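Local coordinates for outer membrane protein (Bartonella henselae, PDB 2FI9), which is of unknown function but belongs to the DUF498/DUF598 family and folds as a single compact domain of alpha helices and beta sheet, at residues A[11-16]-A[39-45]; A[66-70]-A[94-98]; A[78-83]-A[98-102]; A[103-107]-A[124-128]. The contacts are given in a common frame with arbitrary orientation. Numbering follows the deposited sequence.

Contact 1: A[11-16]-A[39-45]; sequences HFPGRA and CIPSGIY
The irregular segment 11-16, kinked at Pro-13 (phi -87°, psi 20°) and leading into strand 18-22, lies across the tip of the beta hairpin of strands 36-40 and 43-47, at one edge of the mixed sheet. A type I turn from Ile-40 to Gly-43 closes the hairpin, with Ile-40 N bonded to Gly-43 O and Gly-43 N to Ile-40 O, both at 2.9 Å. Gly-14 crosses directly over Gly-43, their CA atoms 3.6 Å apart. Such closeness is possible because Gly-43 (phi 147°, psi -170°) has no side chain: a CB there would clash with Phe-12 O and with the preceding carbonyl. One backbone hydrogen bond joins the segments, Ile-44 N to Phe-12 O at 3.0 Å. Beside it, His-11 CA makes a CA-H...O contact of 3.1 Å with Ile-44 O. Ile-44 (m, t) is the main apolar anchor, its CD1 4.0 Å from Phe-12 CD2 and 4.3 Å from Ala-16 CB. At the outer end the rings of His-11 (chi1 t) and Tyr-45 meet obliquely, centroids 4.5 Å apart and planes at 53°, while Tyr-45 OH donates to Ser-42 OG at 2.7 Å; Ser-42 OG also bonds Glu-65. On the other flank Arg-15 (m, t, m) stretches over the turn, its NH1 bonded to Val-120 O, and Pro-41 CG sits over one face of the guanidinium, 4.0 Å from Arg-15 CZ.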
loop_
_atom_site.group_PDB
_atom_site.type_symbol
_atom_site.label_atom_id
_atom_site.label_comp_id
_atom_site.label_asym_id
_atom_site.label_seq_id
_atom_site.Cartn_x
_atom_site.Cartn_y
_atom_site.Cartn_z
ATOM N N HIS A 11 6.278 11.705 -2.760
ATOM C CA HIS A 11 7.305 11.366 -1.711
ATOM C C HIS A 11 7.331 12.350 -0.521
ATOM O O HIS A 11 7.090 13.574 -0.654
ATOM C CB HIS A 11 8.701 11.204 -2.327
ATOM C CG HIS A 11 9.618 10.293 -1.557
ATOM N ND1 HIS A 11 10.722 9.696 -2.131
ATOM C CD2 HIS A 11 9.593 9.871 -0.267
ATOM C CE1 HIS A 11 11.346 8.963 -1.223
ATOM N NE2 HIS A 11 10.677 9.047 -0.085
ATOM N N PHE A 12 7.693 11.788 0.629
ATOM C CA PHE A 12 7.304 12.271 1.933
ATOM C C PHE A 12 7.930 11.248 2.880
ATOM O O PHE A 12 7.810 10.050 2.629
ATOM C CB PHE A 12 5.782 12.192 2.002
ATOM C CG PHE A 12 5.197 12.805 3.205
ATOM C CD1 PHE A 12 5.259 14.182 3.399
ATOM C CD2 PHE A 12 4.539 12.019 4.133
ATOM C CE1 PHE A 12 4.704 14.762 4.527
ATOM C CE2 PHE A 12 3.985 12.595 5.259
ATOM C CZ PHE A 12 4.065 13.959 5.456
ATOM N N PRO A 13 8.617 11.702 3.955
ATOM C CA PRO A 13 9.469 10.808 4.735
ATOM C C PRO A 13 8.786 10.024 5.869
ATOM O O PRO A 13 9.465 9.578 6.797
ATOM C CB PRO A 13 10.506 11.776 5.328
ATOM C CG PRO A 13 9.722 13.012 5.562
ATOM C CD PRO A 13 8.637 13.071 4.497
ATOM N N GLY A 14 7.467 9.882 5.814
ATOM C CA GLY A 14 6.733 9.067 6.778
ATOM C C GLY A 14 5.350 8.768 6.223
ATOM O O GLY A 14 5.031 9.172 5.105
ATOM N N ARG A 15 4.523 8.080 6.998
ATOM C CA ARG A 15 3.132 7.842 6.591
ATOM C C ARG A 15 2.278 9.077 6.853
ATOM O O ARG A 15 2.550 9.828 7.780
ATOM C CB ARG A 15 2.558 6.661 7.357
ATOM C CG ARG A 15 3.129 5.330 6.913
ATOM C CD ARG A 15 2.886 4.251 7.938
ATOM N NE ARG A 15 3.596 4.523 9.191
ATOM C CZ ARG A 15 3.500 3.758 10.274
ATOM N NH1 ARG A 15 2.720 2.672 10.263
ATOM N NH2 ARG A 15 4.185 4.074 11.363
ATOM N N ALA A 16 1.242 9.268 6.044
ATOM C CA ALA A 16 0.267 10.352 6.230
ATOM C C ALA A 16 -1.084 9.815 5.789
ATOM O O ALA A 16 -1.132 8.908 4.975
ATOM C CB ALA A 16 0.645 11.559 5.377
ATOM N N CYS A 39 3.133 2.942 1.039
ATOM C CA CYS A 39 3.150 3.777 2.223
ATOM C C CYS A 39 3.672 2.921 3.344
ATOM O O CYS A 39 3.016 1.972 3.765
ATOM C CB CYS A 39 1.731 4.237 2.570
ATOM S SG CYS A 39 0.853 5.035 1.220
ATOM N N ILE A 40 4.870 3.230 3.807
ATOM C CA ILE A 40 5.534 2.409 4.815
ATOM C C ILE A 40 6.127 3.348 5.885
ATOM O O ILE A 40 6.129 4.567 5.695
ATOM C CB ILE A 40 6.586 1.480 4.156
ATOM C CG1 ILE A 40 7.553 2.305 3.291
ATOM C CG2 ILE A 40 5.881 0.445 3.301
ATOM C CD1 ILE A 40 8.674 1.488 2.645
ATOM N N PRO A 41 6.549 2.810 7.043
ATOM C CA PRO A 41 7.063 3.739 8.069
ATOM C C PRO A 41 8.112 4.751 7.593
ATOM O O PRO A 41 8.147 5.880 8.122
ATOM C CB PRO A 41 7.628 2.795 9.135
ATOM C CG PRO A 41 6.708 1.631 9.046
ATOM C CD PRO A 41 6.512 1.425 7.545
ATOM N N SER A 42 8.952 4.374 6.620
ATOM C CA SER A 42 10.019 5.286 6.133
ATOM C C SER A 42 9.523 6.332 5.117
ATOM O O SER A 42 10.271 7.224 4.727
ATOM C CB SER A 42 11.175 4.498 5.519
ATOM O OG SER A 42 10.767 3.879 4.302
ATOM N N GLY A 43 8.276 6.196 4.671
ATOM C CA GLY A 43 7.679 7.210 3.815
ATOM C C GLY A 43 6.696 6.706 2.793
ATOM O O GLY A 43 6.293 5.537 2.816
ATOM N N ILE A 44 6.311 7.603 1.898
ATOM C CA ILE A 44 5.440 7.280 0.780
ATOM C C ILE A 44 6.293 7.359 -0.474
ATOM O O ILE A 44 6.880 8.414 -0.752
ATOM C CB ILE A 44 4.271 8.291 0.684
ATOM C CG1 ILE A 44 3.498 8.315 2.010
ATOM C CG2 ILE A 44 3.331 7.936 -0.492
ATOM C CD1 ILE A 44 2.379 9.344 2.098
ATOM N N TYR A 45 6.356 6.264 -1.230
ATOM C CA TYR A 45 7.196 6.171 -2.424
ATOM C C TYR A 45 6.339 5.841 -3.641
ATOM O O TYR A 45 5.387 5.065 -3.537
ATOM C CB TYR A 45 8.207 5.033 -2.272
ATOM C CG TYR A 45 9.118 5.125 -1.076
ATOM C CD1 TYR A 45 10.421 5.591 -1.209
ATOM C CD2 TYR A 45 8.685 4.719 0.184
ATOM C CE1 TYR A 45 11.274 5.669 -0.114
ATOM C CE2 TYR A 45 9.522 4.792 1.293
ATOM C CZ TYR A 45 10.820 5.259 1.129
ATOM O OH TYR A 45 11.661 5.347 2.215
#

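Contact 2: A[66-70]-A[94-98]; sequences SDQIE and KRISS
Segment 66-70 begins as a short 3-10 turn, Ser-66 to Gln-68, with Ile-69 N bonded to Ser-66 O at 3.2 Å, and then straightens toward strand 71-75. Ser-66 points its CB toward segment 94-98 and touches it twice: its OG (chi1 p) lies 3.4 Å from Lys-94 CD, and its CB 3.6 Å from Ile-96 CD1. The Lys-94 side chain, m at chi1 and chi2 and then fully extended, thus runs past the serine with its aliphatic part. Ile-69 (m, t) is buried and meets Ile-96, also m, t; Ile-69 CG2 is 4.1 Å from Ile-96 CG2, and Ile-69 O lies 3.7 Å from Ile-96 CG1. Glu-70 has its CA-to-CB bond pointing away from segment 94-98 but supplies the backbone bond of the contact, Ser-97 N to Glu-70 O at 2.9 Å, with CA atoms of Glu-70 and Ile-96 5.0 Å apart. This bond brings the two segments together just where both become strands, and Ser-97 bonds on to Leu-72 as the parallel pairing of 71-75 with 97-101 sets in. Arg-95, with positive phi (55°), is the C-prime residue of a Schellman motif that ends helix 85-93 and turns the chain into strand 97-101. The isoleucine pair packs against helix 60-64, where Ile-69 and Ile-96 both touch Val-62, while Ile-96 also reaches Leu-91 of helix 85-93 and Leu-72 of strand 71-75.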
loop_
_atom_site.group_PDB
_atom_site.type_symbol
_atom_site.label_atom_id
_atom_site.label_comp_id
_atom_site.label_asym_id
_atom_site.label_seq_id
_atom_site.Cartn_x
_atom_site.Cartn_y
_atom_site.Cartn_z
ATOM N N SER A 66 10.105 -4.908 7.376
ATOM C CA SER A 66 9.109 -5.779 8.019
ATOM C C SER A 66 9.184 -5.728 9.547
ATOM O O SER A 66 8.198 -5.986 10.225
ATOM C CB SER A 66 9.242 -7.213 7.520
ATOM O OG SER A 66 10.505 -7.760 7.861
ATOM N N ASP A 67 10.341 -5.355 10.090
ATOM C CA ASP A 67 10.459 -5.196 11.537
ATOM C C ASP A 67 9.505 -4.126 12.079
ATOM O O ASP A 67 9.159 -4.160 13.256
ATOM C CB ASP A 67 11.905 -4.897 11.960
ATOM C CG ASP A 67 12.720 -6.171 12.255
ATOM O OD1 ASP A 67 12.133 -7.263 12.434
ATOM O OD2 ASP A 67 13.970 -6.070 12.343
ATOM N N GLN A 68 9.064 -3.199 11.225
ATOM C CA GLN A 68 8.194 -2.087 11.653
ATOM C C GLN A 68 6.790 -2.152 11.051
ATOM O O GLN A 68 6.019 -1.208 11.173
ATOM C CB GLN A 68 8.827 -0.729 11.311
ATOM C CG GLN A 68 9.936 -0.265 12.266
ATOM C CD GLN A 68 11.338 -0.623 11.776
ATOM O OE1 GLN A 68 12.327 -0.433 12.500
ATOM N NE2 GLN A 68 11.436 -1.127 10.543
ATOM N N ILE A 69 6.475 -3.260 10.394
ATOM C CA ILE A 69 5.179 -3.449 9.731
ATOM C C ILE A 69 4.541 -4.729 10.239
ATOM O O ILE A 69 5.121 -5.807 10.086
ATOM C CB ILE A 69 5.341 -3.510 8.179
ATOM C CG1 ILE A 69 5.946 -2.189 7.666
ATOM C CG2 ILE A 69 4.005 -3.802 7.493
ATOM C CD1 ILE A 69 6.477 -2.256 6.247
ATOM N N GLU A 70 3.356 -4.614 10.846
ATOM C CA GLU A 70 2.569 -5.801 11.240
ATOM C C GLU A 70 1.501 -6.153 10.220
ATOM O O GLU A 70 1.142 -7.331 10.063
ATOM C CB GLU A 70 1.871 -5.595 12.578
ATOM C CG GLU A 70 2.809 -5.448 13.765
ATOM C CD GLU A 70 2.176 -5.946 15.052
ATOM O OE1 GLU A 70 1.680 -7.105 15.064
ATOM O OE2 GLU A 70 2.173 -5.183 16.050
ATOM N N LYS A 94 7.876 -13.074 6.712
ATOM C CA LYS A 94 8.264 -11.873 7.459
ATOM C C LYS A 94 7.220 -11.536 8.519
ATOM O O LYS A 94 7.272 -10.463 9.123
ATOM C CB LYS A 94 8.438 -10.696 6.502
ATOM C CG LYS A 94 9.579 -10.841 5.502
ATOM C CD LYS A 94 10.920 -10.693 6.169
ATOM C CE LYS A 94 12.035 -10.785 5.169
ATOM N NZ LYS A 94 13.320 -10.875 5.892
ATOM N N ARG A 95 6.277 -12.459 8.730
ATOM C CA ARG A 95 5.202 -12.319 9.713
ATOM C C ARG A 95 4.403 -11.030 9.513
ATOM O O ARG A 95 4.032 -10.368 10.484
ATOM C CB ARG A 95 5.741 -12.363 11.155
ATOM C CG ARG A 95 6.743 -13.482 11.462
ATOM C CD ARG A 95 6.090 -14.818 11.437
ATOM N NE ARG A 95 7.062 -15.912 11.371
ATOM C CZ ARG A 95 6.834 -17.078 10.765
ATOM N NH1 ARG A 95 5.672 -17.294 10.154
ATOM N NH2 ARG A 95 7.771 -18.021 10.759
ATOM N N ILE A 96 4.176 -10.660 8.261
ATOM C CA ILE A 96 3.302 -9.542 7.963
ATOM C C ILE A 96 1.931 -10.080 7.602
ATOM O O ILE A 96 1.796 -10.882 6.673
ATOM C CB ILE A 96 3.849 -8.677 6.816
ATOM C CG1 ILE A 96 5.227 -8.101 7.195
ATOM C CG2 ILE A 96 2.857 -7.555 6.454
ATOM C CD1 ILE A 96 5.937 -7.494 6.034
ATOM N N SER A 97 0.922 -9.660 8.352
ATOM C CA SER A 97 -0.436 -10.053 8.043
ATOM C C SER A 97 -0.949 -9.110 6.942
ATOM O O SER A 97 -0.756 -7.888 7.012
ATOM C CB SER A 97 -1.306 -10.107 9.315
ATOM O OG SER A 97 -2.017 -8.908 9.551
ATOM N N SER A 98 -1.535 -9.673 5.894
ATOM C CA SER A 98 -1.873 -8.866 4.733
ATOM C C SER A 98 -3.195 -9.239 4.114
ATOM O O SER A 98 -3.686 -10.361 4.271
ATOM C CB SER A 98 -0.750 -8.917 3.684
ATOM O OG SER A 98 -0.599 -10.223 3.153
#

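Contact 3: A[78-83]-A[98-102]; sequences VELLRL and SDTMS
Segment 78-83 is an irregular extended loop in the connection of a beta-alpha-beta crossover, which leads from strand 71-75 through helix 85-93 to the parallel edge strand 97-101. It passes over a face of that last strand, roughly antiparallel to it (158°). The nearest CA pair is Leu-80 and Met-101, 4.5 Å apart. Thr-100 points toward the loop, and its p rotamer (chi1 61°) places OG1 to donate to Leu-81 O at 2.8 Å, leaving CG2 4.0 Å from Leu-83 CB. Leu-80 (t, t) lies along the strand backbone, with CD1 3.7 Å from Thr-100 O and CG 3.7 Å from Met-101 CA. Leu-83 (t, p) brings CD2 to within 3.7 Å of Ser-98 OG. Met-101 has its CB away from the loop, and its side chain touches Ala-106 and Thr-109 of helix 103-115. Ser-102, at the N-cap of that helix, bonds Ala-105 N through OG. One hydroxyl-to-carbonyl bond among leucine contacts thus holds the loop over the side-chain face, while the strand's backbone bonds go to 71-75.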
loop_
_atom_site.group_PDB
_atom_site.type_symbol
_atom_site.label_atom_id
_atom_site.label_comp_id
_atom_site.label_asym_id
_atom_site.label_seq_id
_atom_site.Cartn_x
_atom_site.Cartn_y
_atom_site.Cartn_z
ATOM N N VAL A 78 -9.838 -1.283 -9.002
ATOM C CA VAL A 78 -11.292 -1.172 -8.863
ATOM C C VAL A 78 -11.940 -2.440 -8.336
ATOM O O VAL A 78 -13.029 -2.393 -7.774
ATOM C CB VAL A 78 -12.019 -0.695 -10.169
ATOM C CG1 VAL A 78 -11.622 0.711 -10.507
ATOM C CG2 VAL A 78 -11.757 -1.638 -11.350
ATOM N N GLU A 79 -11.282 -3.578 -8.532
ATOM C CA GLU A 79 -11.820 -4.859 -8.091
ATOM C C GLU A 79 -10.866 -5.485 -7.103
ATOM O O GLU A 79 -9.650 -5.308 -7.213
ATOM C CB GLU A 79 -12.007 -5.810 -9.280
ATOM C CG GLU A 79 -13.101 -5.407 -10.247
ATOM C CD GLU A 79 -14.480 -5.479 -9.630
ATOM O OE1 GLU A 79 -14.833 -6.559 -9.092
ATOM O OE2 GLU A 79 -15.208 -4.456 -9.692
ATOM N N LEU A 80 -11.411 -6.238 -6.153
ATOM C CA LEU A 80 -10.584 -6.983 -5.208
ATOM C C LEU A 80 -9.984 -8.198 -5.943
ATOM O O LEU A 80 -10.714 -9.019 -6.515
ATOM C CB LEU A 80 -11.419 -7.405 -3.993
ATOM C CG LEU A 80 -10.785 -8.155 -2.811
ATOM C CD1 LEU A 80 -11.727 -8.099 -1.621
ATOM C CD2 LEU A 80 -10.430 -9.616 -3.131
ATOM N N LEU A 81 -8.659 -8.301 -5.920
ATOM C CA LEU A 81 -7.937 -9.393 -6.585
ATOM C C LEU A 81 -7.146 -10.211 -5.575
ATOM O O LEU A 81 -6.719 -9.690 -4.555
ATOM C CB LEU A 81 -6.974 -8.823 -7.628
ATOM C CG LEU A 81 -7.556 -7.905 -8.693
ATOM C CD1 LEU A 81 -6.477 -7.508 -9.711
ATOM C CD2 LEU A 81 -8.758 -8.562 -9.393
ATOM N N ARG A 82 -6.962 -11.499 -5.862
ATOM C CA ARG A 82 -6.193 -12.399 -4.997
ATOM C C ARG A 82 -4.724 -12.072 -4.979
ATOM O O ARG A 82 -4.152 -11.674 -5.986
ATOM C CB ARG A 82 -6.366 -13.855 -5.467
ATOM C CG ARG A 82 -7.790 -14.372 -5.343
ATOM C CD ARG A 82 -8.249 -14.590 -3.886
ATOM N NE ARG A 82 -7.173 -15.027 -2.987
ATOM C CZ ARG A 82 -6.549 -16.202 -3.038
ATOM N NH1 ARG A 82 -6.870 -17.107 -3.958
ATOM N NH2 ARG A 82 -5.589 -16.466 -2.160
ATOM N N LEU A 83 -4.114 -12.247 -3.817
ATOM C CA LEU A 83 -2.684 -12.082 -3.670
ATOM C C LEU A 83 -2.023 -13.345 -4.237
ATOM O O LEU A 83 -2.407 -14.453 -3.870
ATOM C CB LEU A 83 -2.341 -11.919 -2.195
ATOM C CG LEU A 83 -0.921 -11.513 -1.846
ATOM C CD1 LEU A 83 -0.574 -10.196 -2.517
ATOM C CD2 LEU A 83 -0.807 -11.403 -0.330
ATOM N N SER A 98 -1.535 -9.673 5.894
ATOM C CA SER A 98 -1.873 -8.866 4.733
ATOM C C SER A 98 -3.195 -9.239 4.114
ATOM O O SER A 98 -3.686 -10.361 4.271
ATOM C CB SER A 98 -0.750 -8.917 3.684
ATOM O OG SER A 98 -0.599 -10.223 3.153
ATOM N N ASP A 99 -3.784 -8.290 3.401
ATOM C CA ASP A 99 -5.042 -8.561 2.759
ATOM C C ASP A 99 -5.257 -7.633 1.584
ATOM O O ASP A 99 -4.732 -6.526 1.552
ATOM C CB ASP A 99 -6.181 -8.463 3.749
ATOM C CG ASP A 99 -7.365 -9.306 3.344
ATOM O OD1 ASP A 99 -7.253 -10.161 2.406
ATOM O OD2 ASP A 99 -8.426 -9.109 3.965
ATOM N N THR A 100 -6.022 -8.107 0.607
ATOM C CA THR A 100 -6.327 -7.319 -0.563
ATOM C C THR A 100 -7.772 -6.824 -0.484
ATOM O O THR A 100 -8.609 -7.416 0.199
ATOM C CB THR A 100 -6.135 -8.157 -1.836
ATOM O OG1 THR A 100 -7.024 -9.264 -1.777
ATOM C CG2 THR A 100 -4.680 -8.702 -1.933
ATOM N N MET A 101 -8.049 -5.759 -1.225
ATOM C CA MET A 101 -9.386 -5.093 -1.311
ATOM C C MET A 101 -9.177 -4.042 -2.409
ATOM O O MET A 101 -8.027 -3.779 -2.814
ATOM C CB MET A 101 -9.738 -4.387 0.028
ATOM C CG MET A 101 -8.617 -3.438 0.589
ATOM S SD MET A 101 -8.552 -3.088 2.386
ATOM C CE MET A 101 -7.945 -4.672 2.995
ATOM N N SER A 102 -10.252 -3.452 -2.902
ATOM C CA SER A 102 -10.130 -2.362 -3.860
ATOM C C SER A 102 -9.231 -1.236 -3.338
ATOM O O SER A 102 -8.992 -1.105 -2.114
ATOM C CB SER A 102 -11.514 -1.799 -4.172
ATOM O OG SER A 102 -11.996 -1.109 -3.033
#

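Contact 4: A[103-107]-A[124-128]; sequences TGAAV and LFAVE
Leu-124 (m, t) lays its methyl groups against the first turn of helix 103-115, with CD2 3.6 Å from Ala-106 CB and CD1 4.2 Å from Val-107 CG2. The helix is the connection of a beta-alpha-beta crossover from strand 97-101 to strand 120-124, parallel strands with 71-75 between them, and here its N-terminal turn meets the end of the last strand and the C-terminal tail. The turn is regular, with Val-107 N bonded to Thr-103 O at 2.9 Å. The nearest CA pair, Thr-103 and Leu-124, is 5.9 Å apart. Beyond Leu-124 the extended tail swings its Val-127 side chain back toward the helix, to a CG1 to Thr-103 CB distance of 4.0 Å. Phe-26 of strand 25-28 also packs on Thr-103, Val-107 and Leu-124, so the apolar patch is enclosed by the small antiparallel sheet. Thr-103 (chi1 m) adds the polar element: its OG1 accepts from Gly-77 N and donates a very short hydrogen bond, 2.5 Å, to Phe-125 O.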
loop_
_atom_site.group_PDB
_atom_site.type_symbol
_atom_site.label_atom_id
_atom_site.label_comp_id
_atom_site.label_asym_id
_atom_site.label_seq_id
_atom_site.Cartn_x
_atom_site.Cartn_y
_atom_site.Cartn_z
ATOM N N THR A 103 -8.708 -0.422 -4.254
ATOM C CA THR A 103 -7.855 0.704 -3.861
ATOM C C THR A 103 -8.616 1.655 -2.935
ATOM O O THR A 103 -8.065 2.113 -1.938
ATOM C CB THR A 103 -7.247 1.417 -5.083
ATOM O OG1 THR A 103 -6.264 0.559 -5.661
ATOM C CG2 THR A 103 -6.551 2.777 -4.692
ATOM N N GLY A 104 -9.887 1.907 -3.238
ATOM C CA GLY A 104 -10.721 2.789 -2.393
ATOM C C GLY A 104 -10.810 2.279 -0.961
ATOM O O GLY A 104 -10.566 3.014 -0.013
ATOM N N ALA A 105 -11.129 0.991 -0.825
ATOM C CA ALA A 105 -11.251 0.335 0.468
ATOM C C ALA A 105 -9.923 0.357 1.200
ATOM O O ALA A 105 -9.893 0.584 2.403
ATOM C CB ALA A 105 -11.735 -1.107 0.293
ATOM N N ALA A 106 -8.830 0.113 0.487
ATOM C CA ALA A 106 -7.520 0.087 1.134
ATOM C C ALA A 106 -7.162 1.477 1.688
ATOM O O ALA A 106 -6.645 1.607 2.816
ATOM C CB ALA A 106 -6.468 -0.414 0.171
ATOM N N VAL A 107 -7.441 2.523 0.908
ATOM C CA VAL A 107 -7.198 3.894 1.379
ATOM C C VAL A 107 -7.945 4.153 2.689
ATOM O O VAL A 107 -7.351 4.642 3.670
ATOM C CB VAL A 107 -7.613 4.972 0.325
ATOM C CG1 VAL A 107 -7.703 6.387 0.962
ATOM C CG2 VAL A 107 -6.667 4.943 -0.892
ATOM N N LEU A 124 -0.737 0.673 -2.912
ATOM C CA LEU A 124 -1.972 1.157 -3.521
ATOM C C LEU A 124 -1.843 1.333 -5.028
ATOM O O LEU A 124 -1.124 2.224 -5.479
ATOM C CB LEU A 124 -2.405 2.471 -2.858
ATOM C CG LEU A 124 -2.528 2.466 -1.326
ATOM C CD1 LEU A 124 -2.630 3.862 -0.750
ATOM C CD2 LEU A 124 -3.729 1.649 -0.853
ATOM N N PHE A 125 -2.543 0.497 -5.797
ATOM C CA PHE A 125 -2.614 0.687 -7.240
ATOM C C PHE A 125 -3.511 1.864 -7.539
ATOM O O PHE A 125 -4.651 1.897 -7.109
ATOM C CB PHE A 125 -3.154 -0.547 -7.928
ATOM C CG PHE A 125 -3.196 -0.445 -9.432
ATOM C CD1 PHE A 125 -2.022 -0.500 -10.180
ATOM C CD2 PHE A 125 -4.413 -0.339 -10.102
ATOM C CE1 PHE A 125 -2.058 -0.426 -11.564
ATOM C CE2 PHE A 125 -4.459 -0.289 -11.507
ATOM C CZ PHE A 125 -3.284 -0.327 -12.232
ATOM N N ALA A 126 -2.984 2.823 -8.288
ATOM C CA ALA A 126 -3.713 4.050 -8.593
ATOM C C ALA A 126 -4.792 3.749 -9.608
ATOM O O ALA A 126 -4.508 3.208 -10.666
ATOM C CB ALA A 126 -2.776 5.078 -9.148
ATOM N N VAL A 127 -6.022 4.113 -9.274
ATOM C CA VAL A 127 -7.173 3.907 -10.152
ATOM C C VAL A 127 -7.600 5.210 -10.812
ATOM O O VAL A 127 -7.305 6.307 -10.318
ATOM C CB VAL A 127 -8.413 3.322 -9.391
ATOM C CG1 VAL A 127 -8.170 1.893 -8.958
ATOM C CG2 VAL A 127 -8.770 4.172 -8.189
ATOM N N GLU A 128 -8.309 5.079 -11.934
ATOM C CA GLU A 128 -8.967 6.226 -12.560
ATOM C C GLU A 128 -10.059 6.738 -11.621
ATOM O O GLU A 128 -10.263 7.939 -11.498
ATOM C CB GLU A 128 -9.577 5.840 -13.907
ATOM C CG GLU A 128 -8.574 5.548 -14.990
ATOM C CD GLU A 128 -7.818 6.781 -15.433
ATOM O OE1 GLU A 128 -6.638 6.633 -15.819
ATOM O OE2 GLU A 128 -8.388 7.900 -15.392
ATOM O OXT GLU A 128 -10.750 5.939 -10.957
#

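Contact 4 is the buried member of the set, whereas contacts 1, 2 and 3 each combine buried aliphatic groups with exposed residues. Contacts 2 and 3 share Ser-98 and belong to opposite ends of strand 97-101: the first bonds backbone to backbone where strands begin, the second relies on a threonine hydroxyl. Contact 4 likewise uses a threonine hydroxyl, on the helix following that strand, and it touches contact 3 through Met-101 against Ala-106 and Val-78 against Val-127. Contact 1 belongs to the other edge of the mixed sheet, its centre about 21 Å from that of contact 3. Pro-41 and Ile-40 join it to Ile-69 of contact 2, and Cys-39 to Leu-124 of contact 4.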